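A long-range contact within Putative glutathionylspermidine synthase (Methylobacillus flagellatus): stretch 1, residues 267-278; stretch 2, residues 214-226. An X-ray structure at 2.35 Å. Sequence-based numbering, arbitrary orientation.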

# COMPACT_ATOMS: atom_id res chain seq x y z
N PRO A 267 -29.58 18.02 11.13
CA PRO A 267 -28.13 17.74 11.11
C PRO A 267 -27.75 16.56 12.00
O PRO A 267 -28.11 16.55 13.18
CB PRO A 267 -27.52 19.05 11.62
CG PRO A 267 -28.59 19.67 12.46
CD PRO A 267 -29.89 19.31 11.80
N LYS A 268 -27.00 15.58 11.45
CA LYS A 268 -26.52 14.43 12.21
C LYS A 268 -25.02 14.58 12.54
O LYS A 268 -24.20 14.66 11.63
CB LYS A 268 -26.77 13.12 11.42
CG LYS A 268 -26.45 11.86 12.23
CD LYS A 268 -26.88 10.59 11.52
CE LYS A 268 -26.31 9.35 12.18
NZ LYS A 268 -26.69 9.26 13.62
N ARG A 269 -24.65 14.57 13.84
CA ARG A 269 -23.24 14.69 14.23
C ARG A 269 -22.36 13.56 13.71
O ARG A 269 -22.74 12.39 13.78
CB ARG A 269 -23.05 14.85 15.74
CG ARG A 269 -21.74 15.54 16.07
CD ARG A 269 -21.41 15.54 17.52
NE ARG A 269 -20.02 15.94 17.74
CZ ARG A 269 -19.58 16.54 18.84
NH1 ARG A 269 -20.43 16.85 19.82
NH2 ARG A 269 -18.30 16.86 18.97
N VAL A 270 -21.19 13.92 13.15
CA VAL A 270 -20.22 12.95 12.63
C VAL A 270 -19.07 12.87 13.62
O VAL A 270 -18.51 13.90 14.00
CB VAL A 270 -19.74 13.34 11.21
CG1 VAL A 270 -18.52 12.52 10.80
CG2 VAL A 270 -20.88 13.17 10.19
N ASP A 271 -18.75 11.65 14.09
CA ASP A 271 -17.70 11.48 15.09
C ASP A 271 -16.35 11.08 14.51
O ASP A 271 -15.31 11.49 15.03
CB ASP A 271 -18.15 10.52 16.20
CG ASP A 271 -19.46 10.95 16.84
OD1 ASP A 271 -19.48 12.05 17.47
OD2 ASP A 271 -20.47 10.26 16.65
N VAL A 272 -16.37 10.25 13.44
CA VAL A 272 -15.15 9.77 12.80
C VAL A 272 -15.29 9.90 11.29
O VAL A 272 -16.29 9.46 10.72
CB VAL A 272 -14.79 8.29 13.20
CG1 VAL A 272 -13.45 7.87 12.60
CG2 VAL A 272 -14.79 8.10 14.72
N ILE A 273 -14.28 10.50 10.64
CA ILE A 273 -14.25 10.62 9.17
C ILE A 273 -13.09 9.80 8.62
O ILE A 273 -11.92 10.08 8.94
CB ILE A 273 -14.15 12.10 8.70
CG1 ILE A 273 -15.38 12.92 9.12
CG2 ILE A 273 -13.91 12.18 7.18
CD1 ILE A 273 -15.13 14.46 9.15
N TYR A 274 -13.41 8.80 7.81
CA TYR A 274 -12.40 8.04 7.10
C TYR A 274 -12.12 8.87 5.86
O TYR A 274 -12.96 8.93 4.96
CB TYR A 274 -12.95 6.63 6.77
CG TYR A 274 -12.10 5.79 5.83
CD1 TYR A 274 -10.71 5.95 5.77
CD2 TYR A 274 -12.66 4.75 5.10
CE1 TYR A 274 -9.93 5.19 4.91
CE2 TYR A 274 -11.88 3.95 4.26
CZ TYR A 274 -10.52 4.18 4.15
OH TYR A 274 -9.76 3.41 3.31
N ARG A 275 -11.04 9.66 5.90
CA ARG A 275 -10.77 10.59 4.79
C ARG A 275 -10.02 9.96 3.63
O ARG A 275 -8.97 9.35 3.82
CB ARG A 275 -10.09 11.91 5.27
CG ARG A 275 -8.74 11.74 5.95
CD ARG A 275 -7.73 12.76 5.47
NE ARG A 275 -6.40 12.51 6.05
CZ ARG A 275 -5.32 12.19 5.34
NH1 ARG A 275 -5.39 12.13 4.01
NH2 ARG A 275 -4.16 11.96 5.95
N ARG A 276 -10.59 10.07 2.43
CA ARG A 276 -9.93 9.61 1.22
C ARG A 276 -9.60 10.81 0.33
O ARG A 276 -9.58 10.73 -0.89
CB ARG A 276 -10.76 8.52 0.50
CG ARG A 276 -10.85 7.19 1.28
CD ARG A 276 -9.50 6.46 1.44
NE ARG A 276 -8.96 6.02 0.15
CZ ARG A 276 -9.11 4.80 -0.35
NH1 ARG A 276 -9.75 3.87 0.35
NH2 ARG A 276 -8.63 4.50 -1.55
N ILE A 277 -9.33 11.94 0.99
CA ILE A 277 -8.93 13.20 0.37
C ILE A 277 -7.57 13.59 0.97
O ILE A 277 -7.33 13.32 2.14
CB ILE A 277 -10.01 14.30 0.64
CG1 ILE A 277 -11.36 13.94 -0.01
CG2 ILE A 277 -9.54 15.67 0.20
CD1 ILE A 277 -12.42 14.97 0.09
N ASP A 278 -6.67 14.21 0.17
CA ASP A 278 -5.36 14.65 0.68
C ASP A 278 -5.53 15.78 1.68
O ASP A 278 -6.47 16.57 1.55
CB ASP A 278 -4.46 15.13 -0.47
CG ASP A 278 -3.92 14.01 -1.34
OD1 ASP A 278 -3.52 12.95 -0.78
OD2 ASP A 278 -3.82 14.21 -2.57
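Stretch 2, residues 214-226: GVHEPTVVLLTPG

Stretch 2 lies alongside stretch 1 as a parallel neighbour: strand 220-223 runs in the same direction as strand 272-275, with the axes 4.7 Å apart at closest approach and crossing at -28°. Both backbones are extended, and the register pairs V272 with V220 through R275 with L223.

Before this ladder, T219 packs against the first strand of stretch 1, its CB 3.4 Å from R269 O, and a water bridges T219 OG1 (2.8 Å) and R269 O (2.7 Å). V270 CG1 meets V221 CG2 at 3.7 Å. D271 then fastens the entry to the ladder: its N donates to T219 O (3.0 Å), while its carboxylate OD2 accepts from T219 N (2.9 Å).

T219 O also receives V272 N (3.1 Å), and the parallel pattern follows, stretch 1 using alternate residues: V272 O accepts from V221 N (3.1 Å), Y274 N donates to V221 O (2.9 Å), and Y274 O accepts from L223 N (3.0 Å). I273, on the opposite face from V272 and Y274, sets CG2 3.6 Å from L223 CB, whereas Y274 CD2 lies 3.6 Å from L222 CD1. R276 N closes the ladder on L223 O (3.0 Å). Beyond it, I277 turns toward stretch 2, placing CD1 3.6 Å from L223 CG and CG1 3.7 Å from P225 CD.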

# COMPACT_ATOMS: atom_id res chain seq x y z
N GLY A 214 -15.48 10.13 25.30
CA GLY A 214 -16.86 10.44 25.62
C GLY A 214 -17.88 9.85 24.66
O GLY A 214 -18.97 9.46 25.08
N VAL A 215 -17.53 9.78 23.35
CA VAL A 215 -18.41 9.29 22.28
C VAL A 215 -18.76 7.80 22.49
O VAL A 215 -17.88 6.94 22.42
CB VAL A 215 -17.81 9.56 20.87
CG1 VAL A 215 -18.79 9.18 19.77
CG2 VAL A 215 -17.37 11.01 20.73
N HIS A 216 -20.05 7.49 22.68
CA HIS A 216 -20.48 6.12 22.95
C HIS A 216 -20.80 5.29 21.71
O HIS A 216 -20.27 4.18 21.57
CB HIS A 216 -21.62 6.08 23.98
CG HIS A 216 -21.21 6.59 25.33
ND1 HIS A 216 -20.11 6.05 26.01
CD2 HIS A 216 -21.73 7.60 26.07
CE1 HIS A 216 -20.01 6.75 27.13
NE2 HIS A 216 -20.97 7.69 27.22
N GLU A 217 -21.66 5.81 20.82
CA GLU A 217 -21.98 5.10 19.57
C GLU A 217 -21.58 5.99 18.39
O GLU A 217 -22.37 6.83 17.92
CB GLU A 217 -23.46 4.69 19.53
CG GLU A 217 -23.80 3.60 20.54
CD GLU A 217 -25.26 3.19 20.62
OE1 GLU A 217 -26.14 3.99 20.20
OE2 GLU A 217 -25.54 2.09 21.15
N PRO A 218 -20.27 5.95 18.01
CA PRO A 218 -19.78 6.91 17.00
C PRO A 218 -20.38 6.75 15.63
O PRO A 218 -20.59 5.64 15.16
CB PRO A 218 -18.27 6.67 16.99
CG PRO A 218 -18.09 5.31 17.55
CD PRO A 218 -19.19 5.08 18.51
N THR A 219 -20.68 7.88 14.98
CA THR A 219 -21.15 7.91 13.62
C THR A 219 -19.90 8.01 12.73
O THR A 219 -19.08 8.89 12.94
CB THR A 219 -22.12 9.08 13.42
OG1 THR A 219 -23.28 8.85 14.23
CG2 THR A 219 -22.53 9.27 11.96
N VAL A 220 -19.76 7.09 11.78
CA VAL A 220 -18.60 7.05 10.88
C VAL A 220 -19.05 7.31 9.44
O VAL A 220 -20.02 6.72 8.99
CB VAL A 220 -17.83 5.70 11.00
CG1 VAL A 220 -16.54 5.72 10.17
CG2 VAL A 220 -17.54 5.34 12.45
N VAL A 221 -18.34 8.19 8.73
CA VAL A 221 -18.61 8.47 7.32
C VAL A 221 -17.30 8.34 6.52
O VAL A 221 -16.22 8.38 7.10
CB VAL A 221 -19.29 9.87 7.09
CG1 VAL A 221 -20.59 10.01 7.87
CG2 VAL A 221 -18.33 11.01 7.41
N LEU A 222 -17.41 8.17 5.20
CA LEU A 222 -16.25 8.15 4.32
C LEU A 222 -16.28 9.43 3.46
O LEU A 222 -17.18 9.59 2.62
CB LEU A 222 -16.23 6.90 3.43
CG LEU A 222 -14.86 6.53 2.77
CD1 LEU A 222 -14.87 5.09 2.28
CD2 LEU A 222 -14.52 7.46 1.59
N LEU A 223 -15.31 10.35 3.68
CA LEU A 223 -15.22 11.59 2.90
C LEU A 223 -14.44 11.36 1.59
O LEU A 223 -13.26 11.02 1.61
CB LEU A 223 -14.62 12.73 3.74
CG LEU A 223 -14.28 14.04 3.03
CD1 LEU A 223 -15.55 14.77 2.55
CD2 LEU A 223 -13.47 14.94 3.94
N THR A 224 -15.15 11.47 0.45
CA THR A 224 -14.58 11.24 -0.88
C THR A 224 -14.45 12.56 -1.68
O THR A 224 -15.31 13.44 -1.56
CB THR A 224 -15.43 10.20 -1.67
OG1 THR A 224 -14.80 9.93 -2.92
CG2 THR A 224 -16.87 10.67 -1.92
N PRO A 225 -13.42 12.69 -2.57
CA PRO A 225 -13.38 13.87 -3.45
C PRO A 225 -14.51 13.84 -4.49
O PRO A 225 -14.97 14.88 -4.93
CB PRO A 225 -12.01 13.79 -4.10
CG PRO A 225 -11.61 12.38 -4.01
CD PRO A 225 -12.30 11.76 -2.84
N GLY A 226 -15.00 12.64 -4.81
CA GLY A 226 -16.09 12.44 -5.76
C GLY A 226 -15.71 11.59 -6.96
O GLY A 226 -14.58 11.08 -7.04
O HOH W 1 -24.43 11.04 15.44